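Local coordinates for PrgZ (Enterococcus faecalis, PDB 4FAJ), which serves as a membrane-anchored, extracellular substrate-binding protein that binds peptide pheromone and probably takes part in peptide uptake, at residues Q334-N337 against V338-I342; E455-K459 against K460-L464; K497-D500 against E501-D505; E518-L521 against I522-G526. All blocks are in the same frame, centred on the assembly; numbering follows the deposited sequence.

Contact 1 of 4, residues Q334-N337 against V338-I342; sequences QNKN and VRKAI
At Asn335 the chain enters helix 336-345, and the first turn closes as Arg339 N donates to Asn335 O (3.3 Å) and Lys340 N to Lys336 O (3.0 Å). Asn335 also works through its side chain: with CG anti to the backbone N (chi1 -174°), OD1 turns back and receives Val338 N at 3.2 Å, on a lone pair and in the plane of the amide. This is an N-cap, in which a side-chain oxygen serves an N-H of the first turn that has no preceding helical carbonyl to meet. ND2 of the same amide and that of Asn337 both donate to Glu404, beyond helix 391-402. On the other flank, Arg339 folds back along the turn, its guanidinium carrying Lys336 CA over one face, 3.5 Å above the plane. At the guanidinium edge, Arg339 NH1 gives Gln334 O a weak bond and Leu333 O a further one, while water 1 joins Arg339 NH2 (2.9 Å) to Gln334 O, weakly at the latter end. Lys336 CG lies 3.5 Å from Arg339 NH2, and Lys336 CD 3.8 Å from Lys340 NZ. Water 2 donates to Asn337 OD1 (2.8 Å) and weakly accepts from Lys340 NZ.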
# COMPACT_ATOMS: atom_id res chain seq x y z
N GLN A 334 3.47 15.39 -20.93
CA GLN A 334 3.50 16.79 -20.50
C GLN A 334 2.28 17.57 -21.05
O GLN A 334 1.87 18.57 -20.47
CB GLN A 334 4.84 17.40 -20.95
CG GLN A 334 4.94 18.91 -21.11
CD GLN A 334 6.36 19.32 -21.47
OE1 GLN A 334 7.27 19.21 -20.65
NE2 GLN A 334 6.56 19.77 -22.71
N ASN A 335 1.70 17.09 -22.15
CA ASN A 335 0.55 17.75 -22.77
C ASN A 335 -0.77 17.33 -22.08
O ASN A 335 -1.13 16.14 -22.06
CB ASN A 335 0.54 17.45 -24.28
CG ASN A 335 -0.53 18.21 -25.03
OD1 ASN A 335 -1.70 17.86 -24.97
ND2 ASN A 335 -0.14 19.24 -25.79
N LYS A 336 -1.49 18.30 -21.54
CA LYS A 336 -2.73 18.01 -20.79
C LYS A 336 -3.79 17.31 -21.64
O LYS A 336 -4.48 16.43 -21.15
CB LYS A 336 -3.31 19.29 -20.17
CG LYS A 336 -4.36 19.02 -19.09
CD LYS A 336 -4.89 20.31 -18.44
CE LYS A 336 -3.89 20.87 -17.43
NZ LYS A 336 -4.40 22.05 -16.69
N ASN A 337 -3.91 17.69 -22.91
CA ASN A 337 -4.88 17.03 -23.81
C ASN A 337 -4.59 15.54 -24.06
O ASN A 337 -5.51 14.73 -24.18
CB ASN A 337 -5.02 17.78 -25.13
CG ASN A 337 -5.66 19.16 -24.96
OD1 ASN A 337 -6.67 19.31 -24.27
ND2 ASN A 337 -5.07 20.16 -25.59
N VAL A 338 -3.31 15.18 -24.13
CA VAL A 338 -2.92 13.78 -24.26
C VAL A 338 -3.41 13.02 -23.02
O VAL A 338 -4.05 11.98 -23.14
CB VAL A 338 -1.38 13.61 -24.41
CG1 VAL A 338 -0.99 12.13 -24.30
CG2 VAL A 338 -0.91 14.20 -25.74
N ARG A 339 -3.14 13.57 -21.83
CA ARG A 339 -3.53 12.91 -20.58
C ARG A 339 -5.05 12.72 -20.51
O ARG A 339 -5.53 11.65 -20.15
CB ARG A 339 -3.02 13.69 -19.37
CG ARG A 339 -1.48 13.78 -19.28
CD ARG A 339 -1.01 14.19 -17.90
NE ARG A 339 -1.57 15.47 -17.48
CZ ARG A 339 -1.04 16.66 -17.74
NH1 ARG A 339 0.10 16.77 -18.43
NH2 ARG A 339 -1.64 17.76 -17.32
N LYS A 340 -5.80 13.74 -20.90
CA LYS A 340 -7.26 13.65 -20.90
C LYS A 340 -7.76 12.65 -21.94
O LYS A 340 -8.73 11.93 -21.68
CB LYS A 340 -7.88 15.03 -21.13
CG LYS A 340 -7.65 15.97 -19.97
CD LYS A 340 -8.24 17.35 -20.24
CE LYS A 340 -8.14 18.24 -19.01
NZ LYS A 340 -8.54 19.64 -19.32
N ALA A 341 -7.10 12.59 -23.09
CA ALA A 341 -7.43 11.57 -24.09
C ALA A 341 -7.26 10.16 -23.52
O ALA A 341 -8.11 9.31 -23.72
CB ALA A 341 -6.59 11.73 -25.34
N ILE A 342 -6.17 9.94 -22.80
CA ILE A 342 -5.89 8.64 -22.18
C ILE A 342 -7.02 8.29 -21.19
O ILE A 342 -7.59 7.19 -21.25
CB ILE A 342 -4.50 8.62 -21.48
CG1 ILE A 342 -3.38 8.68 -22.53
CG2 ILE A 342 -4.33 7.37 -20.61
CD1 ILE A 342 -1.99 8.91 -21.92
O HOH W 1 -0.01 20.08 -18.01
O HOH W 2 -6.36 20.33 -21.73

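Contact 2 of 4, residues E455-K459 against K460-L464; sequences ERLTK and KDFTL
Arg456 and Asp461 meet where helix 450-459 gives way to the run toward strand 464-470. The tight part is polar: Arg456 reaches round with NE and NH2, side-on, and both nitrogens close on the single backbone oxygen Asp461 O, at 2.9 Å from NE and 3.0 Å from NH2. That oxygen lies nearly in the guanidinium plane; NE approaches it close to the C=O direction, whereas NH2 comes from above the carbonyl plane. A bend at chi3 (61°) turns the arginine head toward this carbonyl. The carboxylate is held far more loosely, Asp461 OD2 standing 3.7 Å from Arg456 NE and well out of the guanidinium plane, a long salt bridge of charge alone. The backbone here closes a Schellman motif: Lys460 takes positive phi (59°), Asp461 N donates to Arg456 O (2.8 Å) and Lys460 N to Leu457 O (3.1 Å), the classical way of ending a helix. On the buried side Leu457 CD2 sits over one face of the Phe462 ring, 4.2 Å from its centroid, in a CH-pi contact. Leu457 also packs on an apolar side chain of the bound peptide, and Phe462 on Leu416 and His491. Toward solvent the contact thins to a water bridge, water 3 donating to Leu457 O and accepting from Lys460 NZ, both at 3.0 Å.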
# COMPACT_ATOMS: atom_id res chain seq x y z
N GLU A 455 12.17 -0.06 -8.36
CA GLU A 455 13.35 0.77 -8.60
C GLU A 455 13.12 1.79 -9.73
O GLU A 455 13.49 2.96 -9.60
CB GLU A 455 14.57 -0.12 -8.91
CG GLU A 455 15.85 0.63 -9.25
CD GLU A 455 16.95 -0.31 -9.69
OE1 GLU A 455 17.13 -0.48 -10.93
OE2 GLU A 455 17.63 -0.89 -8.82
N ARG A 456 12.49 1.35 -10.81
CA ARG A 456 12.21 2.25 -11.93
C ARG A 456 11.19 3.33 -11.56
O ARG A 456 11.30 4.46 -12.02
CB ARG A 456 11.78 1.46 -13.16
CG ARG A 456 12.92 0.65 -13.75
CD ARG A 456 12.54 -0.06 -15.02
NE ARG A 456 12.14 0.88 -16.06
CZ ARG A 456 11.85 0.54 -17.31
NH1 ARG A 456 11.92 -0.73 -17.71
NH2 ARG A 456 11.49 1.48 -18.18
N LEU A 457 10.22 2.99 -10.72
CA LEU A 457 9.27 3.99 -10.22
C LEU A 457 9.98 5.04 -9.37
O LEU A 457 9.76 6.23 -9.55
CB LEU A 457 8.15 3.36 -9.39
CG LEU A 457 7.04 2.66 -10.19
CD1 LEU A 457 6.18 1.85 -9.25
CD2 LEU A 457 6.20 3.69 -11.00
N THR A 458 10.86 4.58 -8.47
CA THR A 458 11.61 5.48 -7.60
C THR A 458 12.48 6.44 -8.40
O THR A 458 12.57 7.61 -8.06
CB THR A 458 12.48 4.72 -6.57
OG1 THR A 458 11.65 3.88 -5.76
CG2 THR A 458 13.25 5.69 -5.65
N LYS A 459 13.09 5.95 -9.48
CA LYS A 459 13.96 6.76 -10.34
C LYS A 459 13.20 7.52 -11.44
O LYS A 459 13.81 8.29 -12.18
CB LYS A 459 15.05 5.89 -10.97
CG LYS A 459 15.99 5.24 -9.94
CD LYS A 459 16.95 4.24 -10.60
CE LYS A 459 18.05 3.81 -9.64
NZ LYS A 459 19.20 4.76 -9.64
N LYS A 460 11.89 7.31 -11.54
CA LYS A 460 11.05 7.86 -12.62
C LYS A 460 11.51 7.41 -14.01
O LYS A 460 11.36 8.13 -15.01
CB LYS A 460 10.95 9.39 -12.53
CG LYS A 460 10.42 9.90 -11.19
CD LYS A 460 10.17 11.41 -11.23
CE LYS A 460 9.41 11.90 -10.00
NZ LYS A 460 10.17 11.70 -8.74
N ASP A 461 12.02 6.19 -14.08
CA ASP A 461 12.49 5.58 -15.32
C ASP A 461 11.31 4.86 -15.96
O ASP A 461 11.29 3.64 -16.09
CB ASP A 461 13.65 4.63 -15.02
CG ASP A 461 14.31 4.07 -16.28
OD1 ASP A 461 14.02 4.56 -17.40
OD2 ASP A 461 15.13 3.14 -16.15
N PHE A 462 10.31 5.65 -16.34
CA PHE A 462 9.11 5.12 -16.97
C PHE A 462 8.37 6.22 -17.71
O PHE A 462 8.66 7.41 -17.55
CB PHE A 462 8.21 4.46 -15.93
CG PHE A 462 7.45 5.43 -15.07
CD1 PHE A 462 8.04 5.99 -13.95
CD2 PHE A 462 6.14 5.79 -15.38
CE1 PHE A 462 7.34 6.88 -13.15
CE2 PHE A 462 5.44 6.68 -14.58
CZ PHE A 462 6.04 7.23 -13.47
N THR A 463 7.40 5.80 -18.51
CA THR A 463 6.52 6.70 -19.22
C THR A 463 5.12 6.56 -18.63
O THR A 463 4.65 7.47 -17.93
CB THR A 463 6.57 6.38 -20.72
OG1 THR A 463 7.91 6.61 -21.18
CG2 THR A 463 5.59 7.24 -21.50
N LEU A 464 4.47 5.42 -18.88
CA LEU A 464 3.25 5.04 -18.18
C LEU A 464 3.54 3.87 -17.25
O LEU A 464 4.39 3.01 -17.54
CB LEU A 464 2.15 4.60 -19.15
CG LEU A 464 1.58 5.56 -20.18
CD1 LEU A 464 0.75 4.76 -21.16
CD2 LEU A 464 0.75 6.63 -19.49
O HOH W 3 9.53 8.80 -8.10

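Contact 3 of 4, residues K497-D500 against E501-D505; sequences KNYD and ELLKD
Leu503 CD2 lies over one face of the Tyr499 ring, toward its rim and 4.1 Å from Tyr499 CZ, while Leu503 CD1 stands beyond the rim beside Tyr499 CE2 (3.7 Å). The two side chains are inclined to each other, and the leucine is offset toward the CE2 and CZ side of the ring. On the opposite side of the ring plane, out beyond the rim by CE1, lies Leu521 CB of helix 510-524; Phe483 and Ala517 are further neighbours of the ring. With CG anti to the backbone N (chi1 177°), the tyrosine ring swings out beside its own carbonyl, within reach of the residue four places on. Its hydroxyl is hydrogen-bonded to Leu480 O.

Leu502 N donates to Asn498 O at 3.1 Å and Leu503 N to Tyr499 O at 3.3 Å, after which a type I turn from Leu502 to Asp505 leads the chain out of the helix. Leu503 CG also rests 3.4 Å from Tyr499 O, and its CB lies equally close to Asp500 O, so the leucine covers the carbonyls of the turn as well as the ring. The Asp500 carboxylate is held from elsewhere, OD2 by Thr485 OG1. Across the contact itself the side chains meet through apolar surface and the bonding is left to the main chain; the buried polar ends of Tyr499 and Asp500 find their partners in other parts of the fold, which ties this short helix to its neighbours.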
# COMPACT_ATOMS: atom_id res chain seq x y z
N LYS A 497 0.46 23.57 -7.00
CA LYS A 497 0.65 24.18 -5.67
C LYS A 497 -0.67 24.46 -4.97
O LYS A 497 -0.74 24.51 -3.73
CB LYS A 497 1.43 25.48 -5.80
CG LYS A 497 2.78 25.32 -6.45
CD LYS A 497 3.68 24.45 -5.61
CE LYS A 497 5.08 24.42 -6.18
NZ LYS A 497 6.06 24.48 -5.08
N ASN A 498 -1.72 24.67 -5.75
CA ASN A 498 -3.04 24.86 -5.16
C ASN A 498 -3.61 23.56 -4.61
O ASN A 498 -4.27 23.57 -3.56
CB ASN A 498 -3.94 25.52 -6.19
CG ASN A 498 -3.26 26.71 -6.83
OD1 ASN A 498 -2.77 27.60 -6.13
ND2 ASN A 498 -3.16 26.69 -8.14
N TYR A 499 -3.33 22.44 -5.30
CA TYR A 499 -3.63 21.10 -4.77
C TYR A 499 -2.91 20.87 -3.45
O TYR A 499 -3.53 20.45 -2.48
CB TYR A 499 -3.25 20.01 -5.79
CG TYR A 499 -3.44 18.58 -5.36
CD1 TYR A 499 -4.62 17.89 -5.66
CD2 TYR A 499 -2.43 17.89 -4.68
CE1 TYR A 499 -4.79 16.56 -5.29
CE2 TYR A 499 -2.60 16.55 -4.30
CZ TYR A 499 -3.79 15.90 -4.60
OH TYR A 499 -3.99 14.60 -4.24
N ASP A 500 -1.60 21.17 -3.41
CA ASP A 500 -0.79 21.01 -2.21
C ASP A 500 -1.43 21.71 -1.00
O ASP A 500 -1.47 21.16 0.11
CB ASP A 500 0.63 21.57 -2.43
CG ASP A 500 1.45 20.78 -3.45
OD1 ASP A 500 1.10 19.63 -3.80
OD2 ASP A 500 2.48 21.33 -3.92
N GLU A 501 -1.94 22.92 -1.22
CA GLU A 501 -2.49 23.76 -0.16
C GLU A 501 -3.84 23.23 0.34
O GLU A 501 -4.08 23.21 1.54
CB GLU A 501 -2.57 25.23 -0.61
CG GLU A 501 -3.31 26.18 0.32
CD GLU A 501 -2.70 26.32 1.71
OE1 GLU A 501 -1.54 25.92 1.94
OE2 GLU A 501 -3.42 26.86 2.59
N LEU A 502 -4.71 22.80 -0.58
CA LEU A 502 -6.00 22.16 -0.21
C LEU A 502 -5.82 20.97 0.74
O LEU A 502 -6.61 20.80 1.68
CB LEU A 502 -6.77 21.70 -1.46
CG LEU A 502 -7.38 22.82 -2.30
CD1 LEU A 502 -7.80 22.30 -3.68
CD2 LEU A 502 -8.55 23.53 -1.55
N LEU A 503 -4.76 20.19 0.52
CA LEU A 503 -4.43 19.08 1.41
C LEU A 503 -4.16 19.50 2.86
O LEU A 503 -4.25 18.66 3.75
CB LEU A 503 -3.19 18.33 0.91
CG LEU A 503 -3.22 17.71 -0.48
CD1 LEU A 503 -1.99 16.83 -0.69
CD2 LEU A 503 -4.49 16.92 -0.68
N LYS A 504 -3.82 20.77 3.10
CA LYS A 504 -3.44 21.22 4.45
C LYS A 504 -4.62 21.69 5.29
O LYS A 504 -4.45 22.01 6.47
CB LYS A 504 -2.38 22.31 4.35
CG LYS A 504 -1.04 21.78 3.90
CD LYS A 504 -0.06 22.89 3.58
CE LYS A 504 1.33 22.35 3.30
NZ LYS A 504 1.95 22.97 2.09
N ASP A 505 -5.81 21.71 4.71
CA ASP A 505 -6.96 22.25 5.41
C ASP A 505 -7.27 21.46 6.68
O ASP A 505 -7.36 20.24 6.65
CB ASP A 505 -8.18 22.27 4.50
CG ASP A 505 -9.24 23.23 4.99
OD1 ASP A 505 -10.05 22.84 5.86
OD2 ASP A 505 -9.26 24.39 4.50

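Contact 4 of 4, residues E518-L521 against I522-G526; sequences EKLL and INDMG
Leu521 and Gly526 meet where helix 510-524 ends, and main-chain bonds form the first group of interactions. Ile522 N donates to Glu518 O (3.0 Å), Asn523 N to Lys519 O (2.7 Å) and Asp524 N to Leu520 O (2.9 Å), all in the i to i+4 pattern. Gly526 N then reaches back to Leu521 O at 3.0 Å, an almost straight bond (168°), and Met525 N makes a weak one to Ile522 O. With Met525 at positive phi (40°) as the C-prime residue, this pair of bonds is a Schellman motif, which turns the chain off the helix toward strand 528-539. Van der Waals contacts make up a second group. Leu521 CD1 lies in ordinary contact with Gly526 CA (3.8 Å). Glu518 and Ile522 run side by side, CG of the glutamate 4.0 Å from CD1 of the isoleucine. Leu520 places CG anti to the backbone N (chi1 -177°), which sets its CD1 beside the Asp524 carboxylate, 4.1 Å from Asp524 OD2. The polar ends form the third group and find partners elsewhere in the chain: Glu518 OE1 forms a salt bridge with Lys515, Lys519 NZ one with Glu384, and Asp524 OD2 takes hydrogen bonds from Tyr494 and Asn496.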
# COMPACT_ATOMS: atom_id res chain seq x y z
N GLU A 518 -9.17 16.51 -4.94
CA GLU A 518 -9.35 15.37 -5.85
C GLU A 518 -9.81 15.85 -7.23
O GLU A 518 -9.26 15.44 -8.26
CB GLU A 518 -10.33 14.35 -5.28
CG GLU A 518 -10.39 13.05 -6.05
CD GLU A 518 -11.44 12.07 -5.55
OE1 GLU A 518 -12.35 12.50 -4.82
OE2 GLU A 518 -11.37 10.88 -5.93
N LYS A 519 -10.78 16.77 -7.25
CA LYS A 519 -11.29 17.29 -8.51
C LYS A 519 -10.22 18.07 -9.30
O LYS A 519 -10.14 17.92 -10.52
CB LYS A 519 -12.53 18.16 -8.27
CG LYS A 519 -13.74 17.38 -7.77
CD LYS A 519 -14.91 18.30 -7.47
CE LYS A 519 -15.98 17.55 -6.73
NZ LYS A 519 -17.13 18.43 -6.41
N LEU A 520 -9.41 18.87 -8.62
CA LEU A 520 -8.31 19.58 -9.28
C LEU A 520 -7.31 18.57 -9.92
O LEU A 520 -6.87 18.75 -11.05
CB LEU A 520 -7.58 20.48 -8.28
CG LEU A 520 -6.44 21.36 -8.78
CD1 LEU A 520 -6.86 22.17 -9.99
CD2 LEU A 520 -5.96 22.28 -7.64
N LEU A 521 -6.98 17.52 -9.19
CA LEU A 521 -6.10 16.47 -9.72
C LEU A 521 -6.69 15.82 -10.98
O LEU A 521 -5.99 15.59 -11.97
CB LEU A 521 -5.84 15.42 -8.64
CG LEU A 521 -5.00 14.19 -8.99
CD1 LEU A 521 -3.64 14.59 -9.56
CD2 LEU A 521 -4.83 13.35 -7.72
N ILE A 522 -7.99 15.55 -10.95
CA ILE A 522 -8.67 14.94 -12.10
C ILE A 522 -8.82 15.93 -13.26
O ILE A 522 -8.62 15.56 -14.43
CB ILE A 522 -10.03 14.33 -11.68
CG1 ILE A 522 -9.77 13.06 -10.87
CG2 ILE A 522 -10.91 14.04 -12.90
CD1 ILE A 522 -10.90 12.60 -10.04
N ASN A 523 -9.09 17.19 -12.94
CA ASN A 523 -9.20 18.22 -13.96
C ASN A 523 -7.88 18.50 -14.67
O ASN A 523 -7.87 18.83 -15.85
CB ASN A 523 -9.76 19.51 -13.36
CG ASN A 523 -11.22 19.37 -12.94
OD1 ASN A 523 -11.87 18.36 -13.25
ND2 ASN A 523 -11.74 20.37 -12.26
N ASP A 524 -6.77 18.37 -13.93
CA ASP A 524 -5.42 18.46 -14.51
C ASP A 524 -5.04 17.15 -15.21
O ASP A 524 -4.07 17.12 -15.97
CB ASP A 524 -4.37 18.72 -13.42
CG ASP A 524 -4.35 20.16 -12.90
OD1 ASP A 524 -4.96 21.05 -13.52
OD2 ASP A 524 -3.68 20.39 -11.86
N MET A 525 -5.81 16.10 -14.93
CA MET A 525 -5.50 14.68 -15.18
C MET A 525 -4.05 14.31 -14.88
O MET A 525 -3.30 13.87 -15.76
CB MET A 525 -5.90 14.23 -16.59
CG MET A 525 -5.97 12.69 -16.75
SD MET A 525 -6.98 11.78 -15.56
CE MET A 525 -8.56 12.59 -15.72
N GLY A 526 -3.68 14.49 -13.62
CA GLY A 526 -2.34 14.18 -13.14
C GLY A 526 -2.09 12.70 -12.89
O GLY A 526 -0.93 12.28 -12.76

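All four contacts are local, each within or at the end of a helix, and all are partly buried; contact 4 has the largest share of buried residues, contact 3 the most exposed ones. Contact 1 opens a helix with a side-chain cap, whereas contacts 2 and 4 close theirs with Schellman motifs, contact 2 adding arginine bonds to the carbonyl just past the turn, contact 4 using main-chain bonds. Contact 3 relies on apolar packing. Arg339 NH2 bonds to Asp524 O, joining contacts 1 and 4; Tyr499 packs contact 3 against Leu520 and Leu521 of contact 4. Contact 2 touches none of the others, though nearest atoms are about 4 Å from contact 1; Leu457 packs on the bound peptide.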